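Local coordinates for protein SsfS6 (Streptomyces sp. SF2575, PDB 4FZR) that belongs to the GT-B clan of glycosyltransferase-like proteins, with two Rossmann-like domains related to the erythromycin biosynthesis protein CIII family, at residues 85-90 with 97-102. Sequence-based numbering, arbitrary orientation.
Sequences NRTTMP and LEHIGR
The imidazole of His99 reaches out from helix 93-122 and slots against the extended chain Thr87-Pro90, and on the helix side His99 makes nearly all of the contact. Its CG stands anti to the backbone N (chi1 178°), which carries the ring away from the helix until NE2 meets the hydroxyl of Thr87. The hydrogen bond between Thr87 OG1 and His99 NE2 is long at 3.3 Å but almost straight (173°), and OG1 approaches the imidazole edge-on, almost level with the ring. The tightly packed part lies over one face, where Pro90 CD rests 3.7 Å from His99 CG in a CH-pi contact and the carbonyl oxygen of Thr88 sits above the rim, 3.5 Å from His99 NE2. In the GT-B architecture of two Rossmann-like domains, this is the N-terminal one: the loop between helices 74-78 and 93-122 folds back over the first turns of the long helix that follows it. Pro90 also leans on Pro95 and Leu96, while Leu97, whose CB points away from the loop, packs on Leu159 of helix 158-167. The outer side is looser. Selenomethionine Met89, exposed and poorly ordered, brings SE obliquely to 4.3 Å from His99 ND1, a buried nitrogen with no hydrogen-bonding partner in the model. Thr88 points its CB away from the helix, on the exposed side of the loop.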
ATOM      1  N   ASN A  85      14.732 -31.603 -20.265  1.00 45.21           N
ATOM      2  CA  ASN A  85      13.807 -32.678 -20.598  1.00 42.36           C
ATOM      3  C   ASN A  85      12.414 -32.403 -20.051  1.00 42.12           C
ATOM      4  O   ASN A  85      12.259 -31.977 -18.906  1.00 42.46           O
ATOM      5  CB  ASN A  85      14.309 -34.010 -20.035  1.00 51.93           C
ATOM      6  CG  ASN A  85      15.661 -34.408 -20.593  1.00 55.78           C
ATOM      7  OD1 ASN A  85      16.003 -34.073 -21.728  1.00 58.05           O
ATOM      8  ND2 ASN A  85      16.437 -35.132 -19.795  1.00 53.69           N
ATOM      9  N   ARG A  86      11.401 -32.662 -20.870  1.00 41.08           N
ATOM     10  CA  ARG A  86      10.021 -32.476 -20.443  1.00 41.23           C
ATOM     11  C   ARG A  86       9.709 -33.375 -19.253  1.00 38.27           C
ATOM     12  O   ARG A  86      10.255 -34.471 -19.133  1.00 45.90           O
ATOM     13  CB  ARG A  86       9.057 -32.778 -21.590  1.00 32.89           C
ATOM     14  CG  ARG A  86       7.609 -32.433 -21.274  1.00 42.22           C
ATOM     15  CD  ARG A  86       6.994 -31.564 -22.361  1.00 46.23           C
ATOM     16  NE  ARG A  86       5.786 -30.878 -21.908  1.00 39.74           N
ATOM     17  CZ  ARG A  86       5.019 -30.118 -22.684  1.00 43.77           C
ATOM     18  NH1 ARG A  86       5.323 -29.943 -23.965  1.00 28.41           N
ATOM     19  NH2 ARG A  86       3.939 -29.532 -22.182  1.00 46.54           N
ATOM     20  N   THR A  87       8.838 -32.896 -18.373  1.00 44.45           N
ATOM     21  CA  THR A  87       8.406 -33.672 -17.216  1.00 34.09           C
ATOM     22  C   THR A  87       6.890 -33.795 -17.218  1.00 40.23           C
ATOM     23  O   THR A  87       6.202 -33.064 -17.933  1.00 37.90           O
ATOM     24  CB  THR A  87       8.849 -33.016 -15.895  1.00 46.62           C
ATOM     25  OG1 THR A  87       8.133 -31.791 -15.697  1.00 41.06           O
ATOM     26  CG2 THR A  87      10.341 -32.732 -15.907  1.00 47.31           C
ATOM     27  N   THR A  88       6.371 -34.714 -16.411  1.00 37.51           N
ATOM     28  CA  THR A  88       4.934 -34.948 -16.359  1.00 39.85           C
ATOM     29  C   THR A  88       4.434 -35.000 -14.917  1.00 37.32           C
ATOM     30  O   THR A  88       5.205 -35.223 -13.986  1.00 34.85           O
ATOM     31  CB  THR A  88       4.535 -36.248 -17.109  1.00 46.71           C
ATOM     32  OG1 THR A  88       5.233 -37.371 -16.556  1.00 37.96           O
ATOM     33  CG2 THR A  88       4.856 -36.133 -18.600  1.00 42.76           C
HETATM   34  N   MSE A  89       3.136 -34.773 -14.752  1.00 36.09           N
HETATM   35  CA  MSE A  89       2.494 -34.792 -13.444  1.00 50.99           C
HETATM   36  C   MSE A  89       2.353 -36.208 -12.892  1.00 59.72           C
HETATM   37  O   MSE A  89       1.669 -37.042 -13.488  1.00 58.83           O
HETATM   38  CB  MSE A  89       1.100 -34.170 -13.552  1.00 68.99           C
HETATM   39  CG  MSE A  89       1.097 -32.678 -13.833  1.00 68.17           C
HETATM   40 SE   MSE A  89       1.141 -31.621 -12.195  1.00133.15          SE
HETATM   41  CE  MSE A  89      -0.514 -32.266 -11.377  1.00 78.11           C
ATOM     42  N   PRO A  90       3.000 -36.489 -11.749  1.00 58.08           N
ATOM     43  CA  PRO A  90       2.695 -37.742 -11.052  1.00 56.02           C
ATOM     44  C   PRO A  90       1.243 -37.736 -10.600  1.00 59.98           C
ATOM     45  O   PRO A  90       0.736 -36.673 -10.243  1.00 57.95           O
ATOM     46  CB  PRO A  90       3.630 -37.708  -9.838  1.00 55.53           C
ATOM     47  CG  PRO A  90       4.734 -36.787 -10.225  1.00 55.13           C
ATOM     48  CD  PRO A  90       4.105 -35.756 -11.108  1.00 50.16           C
ATOM     49  N   LEU A  97       3.985 -33.947  -4.957  1.00 44.22           N
ATOM     50  CA  LEU A  97       4.466 -32.891  -4.075  1.00 37.96           C
ATOM     51  C   LEU A  97       5.938 -32.589  -4.335  1.00 40.61           C
ATOM     52  O   LEU A  97       6.347 -31.429  -4.345  1.00 35.65           O
ATOM     53  CB  LEU A  97       4.272 -33.290  -2.609  1.00 40.48           C
ATOM     54  CG  LEU A  97       3.095 -32.647  -1.875  1.00 55.69           C
ATOM     55  CD1 LEU A  97       1.826 -32.713  -2.713  1.00 55.51           C
ATOM     56  CD2 LEU A  97       2.886 -33.321  -0.522  1.00 50.41           C
ATOM     57  N   GLU A  98       6.731 -33.636  -4.537  1.00 40.07           N
ATOM     58  CA  GLU A  98       8.152 -33.472  -4.810  1.00 39.44           C
ATOM     59  C   GLU A  98       8.351 -32.855  -6.190  1.00 38.33           C
ATOM     60  O   GLU A  98       9.248 -32.039  -6.396  1.00 36.90           O
ATOM     61  CB  GLU A  98       8.872 -34.818  -4.710  1.00 33.76           C
ATOM     62  CG  GLU A  98       8.879 -35.398  -3.297  1.00 47.61           C
ATOM     63  CD  GLU A  98       9.282 -36.865  -3.249  1.00 65.41           C
ATOM     64  OE1 GLU A  98       9.022 -37.595  -4.229  1.00 58.52           O
ATOM     65  OE2 GLU A  98       9.857 -37.287  -2.222  1.00 61.28           O
ATOM     66  N   HIS A  99       7.505 -33.253  -7.134  1.00 32.74           N
ATOM     67  CA  HIS A  99       7.528 -32.691  -8.477  1.00 34.67           C
ATOM     68  C   HIS A  99       7.357 -31.173  -8.410  1.00 36.49           C
ATOM     69  O   HIS A  99       8.139 -30.418  -8.988  1.00 31.63           O
ATOM     70  CB  HIS A  99       6.414 -33.317  -9.315  1.00 21.63           C
ATOM     71  CG  HIS A  99       6.324 -32.778 -10.706  1.00 19.44           C
ATOM     72  ND1 HIS A  99       5.249 -32.033 -11.148  1.00 25.08           N
ATOM     73  CD2 HIS A  99       7.165 -32.880 -11.762  1.00 30.70           C
ATOM     74  CE1 HIS A  99       5.436 -31.698 -12.409  1.00 25.98           C
ATOM     75  NE2 HIS A  99       6.593 -32.198 -12.809  1.00 33.48           N
ATOM     76  N   ILE A 100       6.325 -30.741  -7.693  1.00 31.75           N
ATOM     77  CA  ILE A 100       6.070 -29.323  -7.460  1.00 38.05           C
ATOM     78  C   ILE A 100       7.273 -28.641  -6.816  1.00 35.39           C
ATOM     79  O   ILE A 100       7.692 -27.565  -7.245  1.00 32.64           O
ATOM     80  CB  ILE A 100       4.850 -29.132  -6.542  1.00 37.38           C
ATOM     81  CG1 ILE A 100       3.560 -29.429  -7.309  1.00 35.65           C
ATOM     82  CG2 ILE A 100       4.814 -27.715  -5.980  1.00 28.57           C
ATOM     83  CD1 ILE A 100       2.316 -29.432  -6.446  1.00 40.58           C
ATOM     84  N   GLY A 101       7.820 -29.275  -5.784  1.00 33.11           N
ATOM     85  CA  GLY A 101       8.960 -28.734  -5.066  1.00 30.23           C
ATOM     86  C   GLY A 101      10.153 -28.456  -5.961  1.00 31.37           C
ATOM     87  O   GLY A 101      10.812 -27.427  -5.824  1.00 32.83           O
ATOM     88  N   ARG A 102      10.433 -29.372  -6.880  1.00 31.46           N
ATOM     89  CA  ARG A 102      11.567 -29.214  -7.782  1.00 30.46           C
ATOM     90  C   ARG A 102      11.319 -28.060  -8.751  1.00 27.16           C
ATOM     91  O   ARG A 102      12.253 -27.367  -9.153  1.00 22.39           O
ATOM     92  CB  ARG A 102      11.847 -30.517  -8.538  1.00 32.47           C
ATOM     93  CG  ARG A 102      12.264 -31.668  -7.629  1.00 36.63           C
ATOM     94  CD  ARG A 102      12.829 -32.845  -8.412  1.00 33.25           C
ATOM     95  NE  ARG A 102      11.834 -33.478  -9.274  1.00 35.73           N
ATOM     96  CZ  ARG A 102      10.992 -34.431  -8.880  1.00 39.07           C
ATOM     97  NH1 ARG A 102      11.008 -34.872  -7.628  1.00 34.41           N
ATOM     98  NH2 ARG A 102      10.124 -34.945  -9.740  1.00 32.10           N
TER